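Local coordinates for purine catabolism protein pucG (Bacillus subtilis, PDB 3ISL), which transfers the amino group of (S)-ureidoglycine to glyoxylate, giving oxalurate and glycine in bacterial purine catabolism, with pyridoxal 5'-phosphate as cofactor, at residues P17-D23 and Q197-P203; I67-S71 and S204-P208. One frame throughout, in Å; residues are numbered along the deposited sequence.

Contact 1: P17-D23 and Q197-P203. With PLP (pyridoxal-5'-phosphate), chain C.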
loop_
_atom_site.group_PDB
_atom_site.type_symbol
_atom_site.label_atom_id
_atom_site.label_comp_id
_atom_site.label_asym_id
_atom_site.label_seq_id
_atom_site.Cartn_x
_atom_site.Cartn_y
_atom_site.Cartn_z
ATOM N N PRO A 17 2.426 13.536 15.506
ATOM C CA PRO A 17 2.837 12.131 15.644
ATOM C C PRO A 17 2.743 11.253 14.379
ATOM O O PRO A 17 2.748 10.027 14.490
ATOM C CB PRO A 17 1.896 11.590 16.743
ATOM C CG PRO A 17 1.417 12.798 17.531
ATOM C CD PRO A 17 1.289 13.874 16.402
ATOM N N GLY A 18 2.699 11.863 13.190
ATOM C CA GLY A 18 2.738 11.147 11.931
ATOM C C GLY A 18 1.592 11.560 11.046
ATOM O O GLY A 18 0.526 11.902 11.541
ATOM N N PRO A 19 1.816 11.558 9.727
ATOM C CA PRO A 19 3.102 11.270 9.118
ATOM C C PRO A 19 4.078 12.469 9.247
ATOM O O PRO A 19 3.640 13.636 9.102
ATOM C CB PRO A 19 2.737 11.042 7.638
ATOM C CG PRO A 19 1.480 11.881 7.461
ATOM C CD PRO A 19 0.747 11.747 8.729
ATOM N N VAL A 20 5.368 12.164 9.484
ATOM C CA VAL A 20 6.365 13.180 9.669
ATOM C C VAL A 20 7.266 13.418 8.449
ATOM O O VAL A 20 7.081 12.796 7.388
ATOM C CB VAL A 20 7.190 12.895 10.980
ATOM C CG1 VAL A 20 6.208 12.760 12.177
ATOM C CG2 VAL A 20 8.040 11.601 10.826
ATOM N N GLU A 21 8.233 14.301 8.570
ATOM C CA GLU A 21 9.069 14.676 7.419
ATOM C C GLU A 21 9.968 13.495 7.113
ATOM O O GLU A 21 10.379 12.743 8.024
ATOM C CB GLU A 21 9.958 15.857 7.777
ATOM C CG GLU A 21 9.301 17.156 7.902
ATOM C CD GLU A 21 10.155 18.129 8.649
ATOM O OE1 GLU A 21 11.423 18.047 8.591
ATOM O OE2 GLU A 21 9.548 18.977 9.315
ATOM N N VAL A 22 10.299 13.334 5.839
ATOM C CA VAL A 22 11.185 12.275 5.349
ATOM C C VAL A 22 12.612 12.779 5.184
ATOM O O VAL A 22 12.819 13.889 4.571
ATOM C CB VAL A 22 10.602 11.779 4.041
ATOM C CG1 VAL A 22 11.473 10.743 3.359
ATOM C CG2 VAL A 22 9.243 11.128 4.392
ATOM N N ASP A 23 13.612 12.004 5.641
ATOM C CA ASP A 23 15.005 12.423 5.364
ATOM C C ASP A 23 15.182 12.670 3.845
ATOM O O ASP A 23 14.705 11.863 3.034
ATOM C CB ASP A 23 16.043 11.359 5.843
ATOM C CG ASP A 23 17.510 11.890 5.831
ATOM O OD1 ASP A 23 18.045 12.231 4.756
ATOM O OD2 ASP A 23 18.159 12.005 6.890
ATOM N N GLN A 197 5.935 5.868 8.528
ATOM C CA GLN A 197 5.823 7.310 8.395
ATOM C C GLN A 197 6.000 8.021 9.733
ATOM O O GLN A 197 5.766 9.258 9.826
ATOM C CB GLN A 197 4.473 7.711 7.768
ATOM C CG GLN A 197 3.227 7.515 8.803
ATOM C CD GLN A 197 2.583 6.112 8.739
ATOM O OE1 GLN A 197 3.168 5.181 8.182
ATOM N NE2 GLN A 197 1.374 5.975 9.287
ATOM N N LYS A 198 6.361 7.241 10.757
ATOM C CA LYS A 198 6.603 7.712 12.126
ATOM C C LYS A 198 8.097 7.778 12.431
ATOM O O LYS A 198 8.794 8.433 11.701
ATOM C CB LYS A 198 5.754 6.950 13.140
ATOM C CG LYS A 198 4.206 7.329 12.874
ATOM C CD LYS A 198 3.153 6.709 13.841
ATOM C CE LYS A 198 1.785 6.820 13.185
ATOM N NZ LYS A 198 0.601 6.759 14.023
ATOM N N CYS A 199 8.605 7.137 13.470
ATOM C CA CYS A 199 10.006 7.302 13.739
ATOM C C CYS A 199 11.008 6.911 12.635
ATOM O O CYS A 199 12.200 7.287 12.725
ATOM C CB CYS A 199 10.329 6.589 15.048
ATOM S SG CYS A 199 9.372 7.323 16.347
ATOM N N LEU A 200 10.562 6.088 11.682
ATOM C CA LEU A 200 11.349 5.691 10.505
ATOM C C LEU A 200 11.461 6.771 9.390
ATOM O O LEU A 200 12.366 6.739 8.565
ATOM C CB LEU A 200 10.812 4.334 9.898
ATOM C CG LEU A 200 10.898 3.136 10.908
ATOM C CD1 LEU A 200 10.514 1.896 10.088
ATOM C CD2 LEU A 200 12.329 2.964 11.562
ATOM N N SER A 201 10.556 7.743 9.396
ATOM C CA SER A 201 10.590 8.838 8.410
ATOM C C SER A 201 10.689 8.276 6.987
ATOM O O SER A 201 11.501 8.724 6.159
ATOM C CB SER A 201 11.767 9.801 8.708
ATOM O OG SER A 201 11.363 10.623 9.778
ATOM N N VAL A 202 9.865 7.273 6.734
ATOM C CA VAL A 202 9.655 6.751 5.381
ATOM C C VAL A 202 8.241 7.027 4.918
ATOM O O VAL A 202 7.355 6.925 5.705
ATOM C CB VAL A 202 10.055 5.251 5.344
ATOM C CG1 VAL A 202 9.576 4.522 4.078
ATOM C CG2 VAL A 202 11.565 5.169 5.543
ATOM N N PRO A 203 8.027 7.415 3.629
ATOM C CA PRO A 203 6.624 7.708 3.225
ATOM C C PRO A 203 5.674 6.615 3.692
ATOM O O PRO A 203 6.029 5.427 3.604
ATOM C CB PRO A 203 6.693 7.735 1.694
ATOM C CG PRO A 203 8.054 8.280 1.480
ATOM C CD PRO A 203 8.951 7.581 2.517
HETATM N N1 PLP C . -1.119 2.095 15.298
HETATM C C2 PLP C . -0.541 3.179 16.110
HETATM C C2A PLP C . -0.079 3.040 17.433
HETATM C C3 PLP C . -0.414 4.483 15.615
HETATM O O3 PLP C . 0.132 5.491 16.368
HETATM C C4 PLP C . -0.795 4.825 14.337
HETATM C C4A PLP C . -0.602 6.308 13.835
HETATM C C5 PLP C . -1.334 3.831 13.529
HETATM C C6 PLP C . -1.521 2.483 13.975
HETATM C C5A PLP C . -1.786 4.260 12.173
HETATM O O4P PLP C . -1.217 3.492 11.220
HETATM P P PLP C . -1.611 3.974 9.767
HETATM O O1P PLP C . -2.340 5.312 9.777
HETATM O O2P PLP C . -2.460 2.645 9.239
HETATM O O3P PLP C . -0.221 4.028 8.825
HETATM O O HOH W 1 5.986 10.259 6.510
#

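Contact 2: I67-S71 and S204-P208. With PLP (pyridoxal-5'-phosphate), chain C.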
loop_
_atom_site.group_PDB
_atom_site.type_symbol
_atom_site.label_atom_id
_atom_site.label_comp_id
_atom_site.label_asym_id
_atom_site.label_seq_id
_atom_site.Cartn_x
_atom_site.Cartn_y
_atom_site.Cartn_z
ATOM N N ILE A 67 4.774 -5.601 4.493
ATOM C CA ILE A 67 3.617 -5.876 3.663
ATOM C C ILE A 67 3.182 -4.519 3.063
ATOM O O ILE A 67 3.491 -3.430 3.608
ATOM C CB ILE A 67 2.421 -6.620 4.433
ATOM C CG1 ILE A 67 1.765 -5.701 5.415
ATOM C CG2 ILE A 67 2.783 -7.945 5.144
ATOM C CD1 ILE A 67 0.371 -5.247 4.871
ATOM N N ASP A 68 2.431 -4.575 1.971
ATOM C CA ASP A 68 2.217 -3.377 1.183
ATOM C C ASP A 68 0.877 -2.907 1.688
ATOM O O ASP A 68 -0.140 -3.550 1.464
ATOM C CB ASP A 68 2.200 -3.742 -0.314
ATOM C CG ASP A 68 3.576 -4.115 -0.853
ATOM O OD1 ASP A 68 3.682 -4.485 -2.049
ATOM O OD2 ASP A 68 4.547 -4.077 -0.044
ATOM N N GLY A 69 0.842 -1.829 2.438
ATOM C CA GLY A 69 -0.425 -1.415 3.016
ATOM C C GLY A 69 0.047 -0.461 4.048
ATOM O O GLY A 69 1.245 -0.479 4.399
ATOM N N THR A 70 -0.849 0.376 4.541
ATOM C CA THR A 70 -0.480 1.161 5.704
ATOM C C THR A 70 -0.211 0.235 6.920
ATOM O O THR A 70 -0.376 -1.031 6.851
ATOM C CB THR A 70 -1.458 2.405 5.954
ATOM O OG1 THR A 70 -2.515 2.086 6.877
ATOM C CG2 THR A 70 -2.051 2.892 4.638
ATOM N N SER A 71 0.247 0.852 8.011
ATOM C CA SER A 71 0.619 0.107 9.186
ATOM C C SER A 71 -0.493 -0.841 9.626
ATOM O O SER A 71 -0.250 -1.974 10.022
ATOM C CB SER A 71 0.887 1.086 10.289
ATOM O OG SER A 71 1.659 2.137 9.787
ATOM N N SER A 204 4.478 7.020 4.161
ATOM C CA SER A 204 3.498 6.074 4.722
ATOM C C SER A 204 3.065 5.194 3.587
ATOM O O SER A 204 3.225 5.588 2.430
ATOM C CB SER A 204 2.313 6.825 5.289
ATOM O OG SER A 204 2.237 8.002 4.504
ATOM N N GLY A 205 2.492 4.049 3.918
ATOM C CA GLY A 205 2.124 3.076 2.896
ATOM C C GLY A 205 2.945 1.797 2.826
ATOM O O GLY A 205 2.866 1.045 1.838
ATOM N N MET A 206 3.696 1.491 3.903
ATOM C CA MET A 206 4.167 0.106 4.054
ATOM C C MET A 206 4.253 -0.203 5.507
ATOM O O MET A 206 4.317 0.743 6.322
ATOM C CB MET A 206 5.498 -0.156 3.332
ATOM C CG MET A 206 5.418 -1.039 2.033
ATOM S SD MET A 206 7.158 -1.149 1.671
ATOM C CE MET A 206 7.373 -2.427 0.435
ATOM N N ALA A 207 4.184 -1.511 5.830
ATOM C CA ALA A 207 4.126 -1.957 7.193
ATOM C C ALA A 207 5.125 -3.125 7.404
ATOM O O ALA A 207 4.849 -4.250 7.044
ATOM C CB ALA A 207 2.706 -2.387 7.533
ATOM N N PRO A 208 6.298 -2.842 7.951
ATOM C CA PRO A 208 7.294 -3.887 8.304
ATOM C C PRO A 208 6.765 -4.762 9.441
ATOM O O PRO A 208 6.278 -4.237 10.457
ATOM C CB PRO A 208 8.509 -3.097 8.840
ATOM C CG PRO A 208 8.272 -1.683 8.505
ATOM C CD PRO A 208 6.764 -1.487 8.262
HETATM N N1 PLP C . -1.119 2.095 15.298
HETATM C C2 PLP C . -0.541 3.179 16.110
HETATM C C2A PLP C . -0.079 3.040 17.433
HETATM C C3 PLP C . -0.414 4.483 15.615
HETATM O O3 PLP C . 0.132 5.491 16.368
HETATM C C4 PLP C . -0.795 4.825 14.337
HETATM C C4A PLP C . -0.602 6.308 13.835
HETATM C C5 PLP C . -1.334 3.831 13.529
HETATM C C6 PLP C . -1.521 2.483 13.975
HETATM C C5A PLP C . -1.786 4.260 12.173
HETATM O O4P PLP C . -1.217 3.492 11.220
HETATM P P PLP C . -1.611 3.974 9.767
HETATM O O1P PLP C . -2.340 5.312 9.777
HETATM O O2P PLP C . -2.460 2.645 9.239
HETATM O O3P PLP C . -0.221 4.028 8.825
#

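Contact 1: P17-D23 and Q197-P203
Gln197 O is the polar atom held from several directions: Val20 N donates to it at 3.0 Å, nearly straight (167°), Pro19 CA brings a C-H from 3.4 Å, and a water that donates to Val20 O adds a weak bond to it. Through this carbonyl, an N-terminal loop of the class-V aminotransferase (fold-type I) is tied to the cofactor-bearing lysine loop. Next along, Lys198 NZ is covalently joined to PLP C4A at 1.3 Å, as in an internal aldimine. The lysine runs extended beyond CG, its CD 3.4 Å from Pro17 O. Gly18 lies against it, with backbone angles that call for glycine, and a side chain there would strike Lys198 CG; a cis peptide then leads into Pro19. Gln197 packs CG against Pro19 CB, then bends at chi2 (-90°), sending NE2 to PLP O3P at 2.6 Å. An alanine at Gln197 would remove CG and the amide, which is likely to leave O3P one donor short and a gap beside Pro19 CB where CG had packed. At the far end Val22 CG2 meets Pro203 CD at 4.0 Å, the two side chains crossing at about a right angle. Just before Pro203 in the chain, a type I turn from Lys198 to Ser201 brings up the serine hydroxyl. Ser201 OG, which also bonds Tyr369 N, donates to Glu21 O at 2.9 Å, almost in line with the C=O bond (170°).

Contact 2: I67-S71 and S204-P208
Ile67 and Ala207 form an antiparallel hydrogen-bonded pair, joining two neighbouring strands of the large sheet in this fold-type I aminotransferase. Ile67 N donates to Ala207 O at 2.9 Å, and Ala207 N returns a bond to Ile67 O at 3.0 Å. Just before Met206, Gly205 takes backbone angles that would jam a side chain against the preceding carbonyl.

Apolar packing follows the same pair. Ile67 CG1 rests 4.0 Å from Ala207 CB, and this methyl also fills the corner where the chain turns into a helix, 3.6 Å from Ser71 CA.

Contacts of a carboxylate occupy the other face of the sheet, from which Met206 leaves. Its chain is extended beyond CG (chi2 -176°), which lays it alongside Asp68 and brings CE to 3.3 Å from Asp68 OD2. Asp68 OD2 also lies close to Glu268 OE1, so one of the two acids may be more easily protonated than usual.

Polar contacts to the cofactor come from the end of 67-71. Thr70 is the N-cap of helix 71-82, and its OG1 bonds PLP O2P, though the modelled length is doubtfully short. Ser71 OG donates to PLP O3P at 2.8 Å, and Ser71 N adds a weak bond to the same oxygen. The phosphate thus lies at the start of this helix, whose dipole probably favours the negative charge.

Strand 63-68 is outermost of the sheet within this chain, and 206-211 separates it from 191-193. Helix 270-286 covers Met206 through Met272, Leu273 and Leu276, while Tyr248 of the second subunit reaches Thr70 N.

In the fold
Segments 197-203 and 204-208 follow one another directly, while 17-23 and 67-71 come from earlier in the chain; the centres of the two contacts are about 12 Å apart. They touch where Gln197 CB packs on Ser204 CB at 3.4 Å, and Gln197 OE1 comes to 3.8 Å from Ser71 OG. PLP is what they share. Contact 1 holds PLP covalently at C4A, contact 2 supplies the helix start under its phosphate, and O3P takes donors from both. Arg72 and Thr147 of the same chain, and Thr267 of the second subunit, add further bonds. That same subunit packs on both contacts, so the site is assembled at the dimer interface, and the side chain of Asp68 is about 8 Å from another bound PLP.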